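Local atomic coordinates of thermospermine synthase (PDB entry 6BQ6), a protein that probably transfers an aminopropyl group from decarboxylated S-adenosylmethionine to spermidine, making thermospermine and methylthioadenosine in plant polyamine biosynthesis. Residues G211-G222 / D256-S266. Numbering follows the deposited sequence.
Sequences GGIFVTQAGPAG and DIWGWVLASDS. With TER (N-(3-amino-propyl)-N-(5-aminopropyl)-1,4-diaminobutane), chain F.
Gln217 and Trp258 meet where two antiparallel strands, 212-220 and 256-264, reach the thermospermine pocket. The indole NE1 of Trp258 donates to Gln217 OE1 at 2.9 Å, and the oxygen sits at the ring edge, near its plane. CG of Gln217 lies between its backbone N and carbonyl carbon (chi1 82°), and the chain bends at chi2, which brings OE1 to the backbone N of Gly219 two residues on. That N-H reaches OE1 at 3.0 Å, from above the amide plane. Two N-H groups thus grip one oxygen, while NE2 is hydrogen-bonded to Asp184 OD1, which helps fix the amide's rotation.

The Trp258 ring is packed on both faces. Gly219 C lies over one face, and Pro220 CD makes a CH-pi contact there, 4.1 Å from the centroid of the six-membered ring. The ligand covers the opposite face, with TER C8 3.6 Å from Trp258 CZ2.

Farther along, paired backbone bonds join Phe214 to Ala263 and Thr216 to Val261. On one face of the sheet, Val215 and Leu262 lie side by side, CG2 to CD2 3.7 Å. A beta bulge between Gln217 and Pro220 shifts the register by one residue. At the bulge, the CB of Ala218 points toward strand 256-264 and touches Val261 CG2; both side chains pack on helix 230-238.

The far end is looser. Ser264 OG donates to Gly212 O at 2.8 Å. It also accepts from Ser266 N, and this second bond makes an ST turn. A water bridges Gly212 O and Asp265 N, and the Asp265 side chain is exposed, with a salt bridge to Lys205.

Strand 256-264 lies between 212-220 and 243-251, antiparallel to both, in the seven-stranded sheet of the Rossmann-like class I methyltransferase fold; Gln217 and Trp258 line its polyamine pocket.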
ATOM      1  N   GLY B 211     -50.467   2.959  -1.335  1.00 24.69           N
ATOM      2  CA  GLY B 211     -49.632   3.599  -0.327  1.00 24.76           C
ATOM      3  C   GLY B 211     -48.209   3.037  -0.267  1.00 22.95           C
ATOM      4  O   GLY B 211     -47.441   3.373   0.659  1.00 23.79           O
ATOM      5  N   GLY B 212     -47.852   2.186  -1.235  1.00 22.34           N
ATOM      6  CA  GLY B 212     -46.602   1.449  -1.160  1.00 20.83           C
ATOM      7  C   GLY B 212     -45.438   2.373  -1.294  1.00 20.79           C
ATOM      8  O   GLY B 212     -45.557   3.401  -1.976  1.00 20.96           O
ATOM      9  N   ILE B 213     -44.322   2.000  -0.665  1.00 19.88           N
ATOM     10  CA  ILE B 213     -43.118   2.835  -0.713  1.00 19.90           C
ATOM     11  C   ILE B 213     -41.980   1.950  -1.184  1.00 19.13           C
ATOM     12  O   ILE B 213     -41.834   0.839  -0.695  1.00 19.69           O
ATOM     13  CB  ILE B 213     -42.789   3.471   0.640  1.00 20.49           C
ATOM     14  CG1 ILE B 213     -43.934   4.417   1.080  1.00 21.57           C
ATOM     15  CG2 ILE B 213     -41.454   4.238   0.514  1.00 20.49           C
ATOM     16  CD1 ILE B 213     -43.831   4.959   2.479  1.00 21.97           C
ATOM     17  N   PHE B 214     -41.213   2.422  -2.160  1.00 18.61           N
ATOM     18  CA  PHE B 214     -39.985   1.778  -2.586  1.00 18.12           C
ATOM     19  C   PHE B 214     -38.829   2.575  -1.915  1.00 17.61           C
ATOM     20  O   PHE B 214     -38.856   3.823  -1.890  1.00 18.97           O
ATOM     21  CB  PHE B 214     -39.857   1.813  -4.102  1.00 18.88           C
ATOM     22  CG  PHE B 214     -38.566   1.228  -4.622  1.00 18.90           C
ATOM     23  CD1 PHE B 214     -38.214  -0.113  -4.370  1.00 19.13           C
ATOM     24  CD2 PHE B 214     -37.646   2.042  -5.358  1.00 19.96           C
ATOM     25  CE1 PHE B 214     -37.021  -0.653  -4.842  1.00 19.09           C
ATOM     26  CE2 PHE B 214     -36.451   1.488  -5.799  1.00 19.70           C
ATOM     27  CZ  PHE B 214     -36.133   0.147  -5.570  1.00 19.35           C
ATOM     28  N   VAL B 215     -37.812   1.855  -1.478  1.00 17.07           N
ATOM     29  CA  VAL B 215     -36.543   2.500  -1.090  1.00 17.03           C
ATOM     30  C   VAL B 215     -35.410   1.658  -1.680  1.00 17.35           C
ATOM     31  O   VAL B 215     -35.456   0.417  -1.659  1.00 16.85           O
ATOM     32  CB  VAL B 215     -36.382   2.683   0.435  1.00 16.66           C
ATOM     33  CG1 VAL B 215     -36.503   1.365   1.180  1.00 17.23           C
ATOM     34  CG2 VAL B 215     -35.072   3.393   0.783  1.00 17.61           C
ATOM     35  N   THR B 216     -34.388   2.330  -2.192  1.00 17.54           N
ATOM     36  CA  THR B 216     -33.189   1.651  -2.614  1.00 17.28           C
ATOM     37  C   THR B 216     -31.979   2.347  -2.007  1.00 17.80           C
ATOM     38  O   THR B 216     -31.914   3.584  -1.987  1.00 18.20           O
ATOM     39  CB  THR B 216     -33.069   1.533  -4.168  1.00 18.31           C
ATOM     40  OG1 THR B 216     -31.889   0.785  -4.484  1.00 17.79           O
ATOM     41  CG2 THR B 216     -33.028   2.886  -4.841  1.00 19.53           C
ATOM     42  N   GLN B 217     -30.949   1.566  -1.699  1.00 17.45           N
ATOM     43  CA  GLN B 217     -29.629   2.117  -1.573  1.00 17.92           C
ATOM     44  C   GLN B 217     -29.231   2.721  -2.935  1.00 18.75           C
ATOM     45  O   GLN B 217     -29.630   2.245  -3.999  1.00 17.80           O
ATOM     46  CB  GLN B 217     -28.650   1.104  -1.055  1.00 18.72           C
ATOM     47  CG  GLN B 217     -28.064   0.131  -2.080  1.00 19.30           C
ATOM     48  CD  GLN B 217     -26.860   0.714  -2.792  1.00 22.22           C
ATOM     49  OE1 GLN B 217     -26.204   1.618  -2.290  1.00 20.25           O
ATOM     50  NE2 GLN B 217     -26.634   0.281  -4.010  1.00 24.37           N
ATOM     51  N   ALA B 218     -28.473   3.803  -2.890  1.00 18.51           N
ATOM     52  CA  ALA B 218     -28.217   4.575  -4.116  1.00 19.31           C
ATOM     53  C   ALA B 218     -26.766   5.050  -4.254  1.00 20.20           C
ATOM     54  O   ALA B 218     -26.504   6.038  -4.933  1.00 21.10           O
ATOM     55  CB  ALA B 218     -29.211   5.689  -4.197  1.00 19.96           C
ATOM     56  N   GLY B 219     -25.844   4.296  -3.686  1.00 19.65           N
ATOM     57  CA  GLY B 219     -24.454   4.467  -3.876  1.00 20.03           C
ATOM     58  C   GLY B 219     -23.843   5.611  -3.148  1.00 19.87           C
ATOM     59  O   GLY B 219     -24.470   6.229  -2.282  1.00 19.51           O
ATOM     60  N   PRO B 220     -22.622   5.930  -3.541  1.00 20.03           N
ATOM     61  CA  PRO B 220     -21.976   7.081  -2.952  1.00 19.86           C
ATOM     62  C   PRO B 220     -22.783   8.346  -3.135  1.00 20.00           C
ATOM     63  O   PRO B 220     -23.369   8.602  -4.184  1.00 19.91           O
ATOM     64  CB  PRO B 220     -20.646   7.151  -3.695  1.00 20.89           C
ATOM     65  CG  PRO B 220     -20.387   5.774  -4.190  1.00 21.52           C
ATOM     66  CD  PRO B 220     -21.755   5.286  -4.553  1.00 20.38           C
ATOM     67  N   ALA B 221     -22.763   9.196  -2.127  1.00 18.85           N
ATOM     68  CA  ALA B 221     -23.513  10.460  -2.185  1.00 18.47           C
ATOM     69  C   ALA B 221     -22.673  11.675  -1.734  1.00 18.28           C
ATOM     70  O   ALA B 221     -23.192  12.675  -1.249  1.00 17.53           O
ATOM     71  CB  ALA B 221     -24.805  10.353  -1.455  1.00 19.11           C
ATOM     72  N   GLY B 222     -21.381  11.571  -1.968  1.00 18.59           N
ATOM     73  CA  GLY B 222     -20.456  12.696  -1.732  1.00 18.89           C
ATOM     74  C   GLY B 222     -20.609  13.855  -2.707  1.00 20.28           C
ATOM     75  O   GLY B 222     -21.254  13.778  -3.747  1.00 20.68           O
ATOM     76  N   ASP B 256     -17.161   7.607   2.788  1.00 23.19           N
ATOM     77  CA  ASP B 256     -17.957   8.503   2.007  1.00 22.27           C
ATOM     78  C   ASP B 256     -19.293   8.657   2.657  1.00 21.63           C
ATOM     79  O   ASP B 256     -19.652   7.917   3.600  1.00 19.85           O
ATOM     80  CB  ASP B 256     -18.158   7.967   0.584  1.00 22.18           C
ATOM     81  CG  ASP B 256     -18.315   9.096  -0.465  1.00 23.53           C
ATOM     82  OD1 ASP B 256     -18.506  10.286  -0.089  1.00 23.32           O
ATOM     83  OD2 ASP B 256     -18.279   8.739  -1.644  1.00 24.08           O
ATOM     84  N   ILE B 257     -19.973   9.670   2.176  1.00 21.01           N
ATOM     85  CA  ILE B 257     -21.389   9.829   2.401  1.00 19.72           C
ATOM     86  C   ILE B 257     -22.023   8.737   1.500  1.00 19.00           C
ATOM     87  O   ILE B 257     -21.610   8.555   0.355  1.00 19.76           O
ATOM     88  CB  ILE B 257     -21.865  11.221   1.986  1.00 19.84           C
ATOM     89  CG1 ILE B 257     -21.144  12.311   2.771  1.00 21.15           C
ATOM     90  CG2 ILE B 257     -23.347  11.361   2.178  1.00 19.40           C
ATOM     91  CD1 ILE B 257     -21.381  12.248   4.252  1.00 21.71           C
ATOM     92  N   TRP B 258     -23.008   8.039   2.013  1.00 19.08           N
ATOM     93  CA  TRP B 258     -23.794   7.106   1.242  1.00 18.35           C
ATOM     94  C   TRP B 258     -25.232   7.607   1.044  1.00 17.72           C
ATOM     95  O   TRP B 258     -25.770   8.360   1.877  1.00 16.68           O
ATOM     96  CB  TRP B 258     -23.820   5.741   1.968  1.00 18.99           C
ATOM     97  CG  TRP B 258     -23.881   4.646   1.005  1.00 19.60           C
ATOM     98  CD1 TRP B 258     -24.986   3.897   0.604  1.00 19.67           C
ATOM     99  CD2 TRP B 258     -22.802   4.224   0.185  1.00 20.27           C
ATOM    100  NE1 TRP B 258     -24.601   3.024  -0.387  1.00 20.52           N
ATOM    101  CE2 TRP B 258     -23.290   3.218  -0.685  1.00 20.72           C
ATOM    102  CE3 TRP B 258     -21.462   4.616   0.068  1.00 21.47           C
ATOM    103  CZ2 TRP B 258     -22.439   2.572  -1.602  1.00 21.34           C
ATOM    104  CZ3 TRP B 258     -20.662   4.004  -0.907  1.00 23.00           C
ATOM    105  CH2 TRP B 258     -21.156   3.024  -1.702  1.00 23.23           C
ATOM    106  N   GLY B 259     -25.887   7.135  -0.017  1.00 17.50           N
ATOM    107  CA  GLY B 259     -27.210   7.606  -0.324  1.00 16.43           C
ATOM    108  C   GLY B 259     -28.269   6.524  -0.420  1.00 16.69           C
ATOM    109  O   GLY B 259     -27.963   5.349  -0.648  1.00 16.61           O
ATOM    110  N   TRP B 260     -29.488   6.996  -0.294  1.00 16.53           N
ATOM    111  CA  TRP B 260     -30.700   6.181  -0.479  1.00 17.24           C
ATOM    112  C   TRP B 260     -31.743   7.045  -1.094  1.00 17.52           C
ATOM    113  O   TRP B 260     -31.693   8.291  -1.023  1.00 17.52           O
ATOM    114  CB  TRP B 260     -31.242   5.673   0.883  1.00 16.54           C
ATOM    115  CG  TRP B 260     -30.229   4.929   1.670  1.00 17.18           C
ATOM    116  CD1 TRP B 260     -29.986   3.554   1.670  1.00 17.40           C
ATOM    117  CD2 TRP B 260     -29.291   5.470   2.597  1.00 17.02           C
ATOM    118  NE1 TRP B 260     -28.971   3.244   2.509  1.00 18.23           N
ATOM    119  CE2 TRP B 260     -28.483   4.400   3.061  1.00 17.19           C
ATOM    120  CE3 TRP B 260     -29.007   6.763   3.061  1.00 17.23           C
ATOM    121  CZ2 TRP B 260     -27.458   4.596   3.960  1.00 17.86           C
ATOM    122  CZ3 TRP B 260     -27.991   6.918   3.950  1.00 17.56           C
ATOM    123  CH2 TRP B 260     -27.208   5.856   4.370  1.00 17.58           C
ATOM    124  N   VAL B 261     -32.711   6.415  -1.736  1.00 17.67           N
ATOM    125  CA  VAL B 261     -33.820   7.150  -2.300  1.00 19.26           C
ATOM    126  C   VAL B 261     -35.132   6.459  -1.953  1.00 19.68           C
ATOM    127  O   VAL B 261     -35.294   5.264  -2.259  1.00 20.43           O
ATOM    128  CB  VAL B 261     -33.694   7.262  -3.820  1.00 19.80           C
ATOM    129  CG1 VAL B 261     -34.830   8.097  -4.415  1.00 21.21           C
ATOM    130  CG2 VAL B 261     -32.331   7.846  -4.256  1.00 21.14           C
ATOM    131  N   LEU B 262     -36.076   7.234  -1.378  1.00 20.49           N
ATOM    132  CA  LEU B 262     -37.484   6.849  -1.238  1.00 20.72           C
ATOM    133  C   LEU B 262     -38.295   7.236  -2.449  1.00 20.25           C
ATOM    134  O   LEU B 262     -38.101   8.314  -3.000  1.00 20.29           O
ATOM    135  CB  LEU B 262     -38.168   7.563  -0.087  1.00 22.19           C
ATOM    136  CG  LEU B 262     -37.570   7.473   1.277  1.00 22.76           C
ATOM    137  CD1 LEU B 262     -38.403   8.234   2.271  1.00 23.47           C
ATOM    138  CD2 LEU B 262     -37.494   6.011   1.677  1.00 24.70           C
ATOM    139  N   ALA B 263     -39.224   6.385  -2.838  1.00 19.94           N
ATOM    140  CA  ALA B 263     -40.118   6.682  -3.952  1.00 21.39           C
ATOM    141  C   ALA B 263     -41.510   6.130  -3.655  1.00 21.28           C
ATOM    142  O   ALA B 263     -41.670   5.034  -3.141  1.00 20.22           O
ATOM    143  CB  ALA B 263     -39.566   6.111  -5.253  1.00 21.29           C
ATOM    144  N   SER B 264     -42.528   6.920  -3.963  1.00 22.54           N
ATOM    145  CA  SER B 264     -43.917   6.495  -3.713  1.00 22.96           C
ATOM    146  C   SER B 264     -44.854   7.314  -4.600  1.00 24.16           C
ATOM    147  O   SER B 264     -44.539   8.402  -5.052  1.00 24.01           O
ATOM    148  CB  SER B 264     -44.295   6.677  -2.247  1.00 23.32           C
ATOM    149  OG  SER B 264     -45.596   6.191  -1.892  1.00 23.15           O
ATOM    150  N   ASP B 265     -46.024   6.784  -4.814  1.00 24.89           N
ATOM    151  CA  ASP B 265     -47.087   7.581  -5.421  1.00 26.47           C
ATOM    152  C   ASP B 265     -47.987   8.265  -4.397  1.00 27.89           C
ATOM    153  O   ASP B 265     -48.901   9.019  -4.771  1.00 29.38           O
ATOM    154  CB  ASP B 265     -47.855   6.701  -6.419  1.00 26.84           C
ATOM    155  CG  ASP B 265     -47.115   6.565  -7.758  1.00 28.41           C
ATOM    156  OD1 ASP B 265     -46.276   7.429  -8.126  1.00 29.35           O
ATOM    157  OD2 ASP B 265     -47.424   5.625  -8.516  1.00 30.85           O
ATOM    158  N   SER B 266     -47.741   8.026  -3.110  1.00 25.83           N
ATOM    159  CA  SER B 266     -48.358   8.753  -2.056  1.00 27.39           C
ATOM    160  C   SER B 266     -47.304   9.656  -1.415  1.00 27.54           C
ATOM    161  O   SER B 266     -46.096   9.371  -1.474  1.00 26.79           O
ATOM    162  CB  SER B 266     -48.929   7.827  -1.018  1.00 27.65           C
ATOM    163  OG  SER B 266     -49.960   7.088  -1.656  1.00 31.21           O
TER
HETATM  164  N1  TER F 402     -25.212  -7.396  -2.055  1.00 54.71           N
HETATM  165  C2  TER F 402     -25.777  -6.867  -0.831  1.00 51.61           C
HETATM  166  C3  TER F 402     -26.018  -5.368  -0.976  1.00 48.87           C
HETATM  167  C4  TER F 402     -24.750  -4.558  -1.038  1.00 47.73           C
HETATM  168  N5  TER F 402     -25.036  -3.148  -0.909  1.00 49.96           N
HETATM  169  C6  TER F 402     -24.362  -2.357   0.097  1.00 47.19           C
HETATM  170  C7  TER F 402     -24.093  -0.946  -0.400  1.00 47.30           C
HETATM  171  C8  TER F 402     -22.940  -0.357   0.393  1.00 47.09           C
HETATM  172  N9  TER F 402     -21.648  -0.663  -0.184  1.00 45.86           N
HETATM  173  C10 TER F 402     -20.471  -0.184   0.493  1.00 45.94           C
HETATM  174  C11 TER F 402     -19.286   0.084  -0.408  1.00 46.42           C
HETATM  175  C12 TER F 402     -18.265   0.891   0.395  1.00 47.80           C
HETATM  176  C13 TER F 402     -16.890   0.939  -0.254  1.00 49.60           C
HETATM  177  N14 TER F 402     -16.988   1.075  -1.697  1.00 52.92           N
HETATM  178  O   HOH W   1     -47.020   4.165  -4.068  1.00 27.22           O